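Long-range contact in heterokaryon incompatibility protein s (Podospora anserina, PDB 2WVN), which forms the [het-s] prion and, by interacting with het-S from incompatible cells, triggers the lethal reaction of heterokaryon incompatibility: residues C23-E28 and T142-K147. Residues are numbered along the deposited sequence; the frame is centred on the assembly and turned at random.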
loop_
_atom_site.group_PDB
_atom_site.type_symbol
_atom_site.label_atom_id
_atom_site.label_comp_id
_atom_site.label_asym_id
_atom_site.label_seq_id
_atom_site.Cartn_x
_atom_site.Cartn_y
_atom_site.Cartn_z
ATOM N N CYS A 23 -8.261 -7.267 -12.210
ATOM C CA CYS A 23 -8.516 -6.146 -11.306
ATOM C C CYS A 23 -9.993 -5.991 -11.060
ATOM O O CYS A 23 -10.424 -5.973 -9.919
ATOM C CB CYS A 23 -8.055 -4.826 -11.882
ATOM S SG CYS A 23 -6.540 -4.363 -11.253
ATOM N N VAL A 24 -10.779 -5.862 -12.124
ATOM C CA VAL A 24 -12.182 -5.546 -11.931
ATOM C C VAL A 24 -12.791 -6.669 -11.127
ATOM O O VAL A 24 -13.455 -6.406 -10.131
ATOM C CB VAL A 24 -12.918 -5.267 -13.248
ATOM C CG1 VAL A 24 -14.398 -5.111 -13.011
ATOM C CG2 VAL A 24 -12.333 -4.024 -13.903
ATOM N N ASP A 25 -12.464 -7.908 -11.506
ATOM C CA ASP A 25 -12.909 -9.122 -10.801
ATOM C C ASP A 25 -12.647 -9.137 -9.304
ATOM O O ASP A 25 -13.416 -9.746 -8.587
ATOM C CB ASP A 25 -12.246 -10.359 -11.395
ATOM C CG ASP A 25 -13.095 -11.607 -11.276
ATOM O OD1 ASP A 25 -12.503 -12.679 -10.994
ATOM O OD2 ASP A 25 -14.328 -11.543 -11.520
ATOM N N CYS A 26 -11.577 -8.491 -8.842
ATOM C CA CYS A 26 -11.184 -8.544 -7.433
ATOM C C CYS A 26 -12.245 -7.988 -6.488
ATOM O O CYS A 26 -12.414 -8.517 -5.387
ATOM C CB CYS A 26 -9.882 -7.787 -7.201
ATOM S SG CYS A 26 -8.404 -8.771 -7.603
ATOM N N PHE A 27 -12.929 -6.918 -6.914
ATOM C CA PHE A 27 -14.019 -6.312 -6.145
ATOM C C PHE A 27 -15.141 -7.324 -5.873
ATOM O O PHE A 27 -15.876 -7.193 -4.898
ATOM C CB PHE A 27 -14.628 -5.148 -6.918
ATOM C CG PHE A 27 -13.748 -3.961 -7.016
ATOM C CD1 PHE A 27 -12.894 -3.806 -8.094
ATOM C CD2 PHE A 27 -13.805 -2.961 -6.053
ATOM C CE1 PHE A 27 -12.056 -2.658 -8.200
ATOM C CE2 PHE A 27 -12.973 -1.803 -6.133
ATOM C CZ PHE A 27 -12.098 -1.655 -7.203
ATOM N N GLU A 28 -15.236 -8.333 -6.743
ATOM C CA GLU A 28 -16.274 -9.338 -6.699
ATOM C C GLU A 28 -16.195 -10.180 -5.439
ATOM O O GLU A 28 -17.181 -10.766 -5.052
ATOM C CB GLU A 28 -16.107 -10.261 -7.905
ATOM C CG GLU A 28 -17.395 -10.657 -8.568
ATOM C CD GLU A 28 -18.104 -9.449 -9.197
ATOM O OE1 GLU A 28 -19.367 -9.366 -9.033
ATOM O OE2 GLU A 28 -17.393 -8.590 -9.822
ATOM N N THR A 142 -14.410 -14.971 -19.599
ATOM C CA THR A 142 -14.667 -16.117 -18.735
ATOM C C THR A 142 -13.323 -16.363 -18.017
ATOM O O THR A 142 -13.268 -16.438 -16.776
ATOM C CB THR A 142 -15.174 -17.391 -19.535
ATOM O OG1 THR A 142 -14.107 -17.936 -20.331
ATOM C CG2 THR A 142 -16.384 -17.050 -20.451
ATOM N N SER A 143 -12.250 -16.390 -18.820
ATOM C CA SER A 143 -10.872 -16.745 -18.409
ATOM C C SER A 143 -10.195 -15.846 -17.325
ATOM O O SER A 143 -9.028 -15.428 -17.451
ATOM C CB SER A 143 -10.003 -16.808 -19.668
ATOM O OG SER A 143 -10.231 -15.635 -20.435
ATOM N N LEU A 144 -10.926 -15.579 -16.251
ATOM C CA LEU A 144 -10.389 -14.840 -15.128
ATOM C C LEU A 144 -9.708 -15.843 -14.212
ATOM O O LEU A 144 -10.170 -16.979 -14.111
ATOM C CB LEU A 144 -11.544 -14.133 -14.433
ATOM C CG LEU A 144 -12.282 -13.227 -15.416
ATOM C CD1 LEU A 144 -13.751 -13.021 -15.071
ATOM C CD2 LEU A 144 -11.550 -11.936 -15.472
ATOM N N ALA A 145 -8.611 -15.448 -13.561
ATOM C CA ALA A 145 -7.955 -16.294 -12.540
ATOM C C ALA A 145 -8.932 -16.758 -11.452
ATOM O O ALA A 145 -10.048 -16.231 -11.326
ATOM C CB ALA A 145 -6.764 -15.551 -11.892
ATOM N N LYS A 146 -8.533 -17.740 -10.655
ATOM C CA LYS A 146 -9.379 -18.085 -9.518
ATOM C C LYS A 146 -9.050 -17.186 -8.301
ATOM O O LYS A 146 -7.910 -16.752 -8.128
ATOM C CB LYS A 146 -9.335 -19.580 -9.206
ATOM C CG LYS A 146 -10.716 -20.119 -8.817
ATOM C CD LYS A 146 -10.653 -20.881 -7.478
ATOM C CE LYS A 146 -11.881 -21.763 -7.262
ATOM N NZ LYS A 146 -11.479 -22.957 -6.451
ATOM N N LYS A 147 -10.070 -16.853 -7.511
ATOM C CA LYS A 147 -9.890 -16.034 -6.298
ATOM C C LYS A 147 -10.800 -16.573 -5.209
ATOM O O LYS A 147 -11.787 -17.262 -5.504
ATOM C CB LYS A 147 -10.211 -14.551 -6.548
ATOM C CG LYS A 147 -9.319 -13.868 -7.568
ATOM C CD LYS A 147 -9.968 -12.668 -8.159
ATOM C CE LYS A 147 -9.272 -12.282 -9.433
ATOM N NZ LYS A 147 -9.816 -12.941 -10.648
#
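Lys147 NZ has three acceptors around it, one of them only weakly bound. Across the contact it forms a salt bridge to Asp25 OD1, 2.7 Å from Lys147 NZ, which meets the anti lone pair of that oxygen, on the side away from OD2. The ammonium also makes a weak hydrogen bond, 3.4 Å from Lys147 NZ to Ala145 O, and a further one to Asn22 OD1, one turn back along the helix from Asp25. The lysine chain is extended through chi3, then bends at its last torsion (chi4 89°), which turns NZ onto the carboxylate. Lys147 CE, just behind it, lies 4.1 Å from Cys26 SG. Leu144 also lies against the carboxylate: Asp25 OD2 is 3.9 Å from Leu144 CD1. Asn22 OD1 also takes the backbone N-H of Ala145, so this one oxygen holds the loop through both a side chain and the backbone. On the surface of the globular HeLo domain, the contact fastens the loop between helix 122-138 and strand 150-152 alongside the C-terminal part of helix 16-26. Cys23 and Phe27 of that helical region pack inward against helices 40-60 and 77-103, and just beyond the contact the two chain segments continue into the parallel strands 30-32 and 150-152.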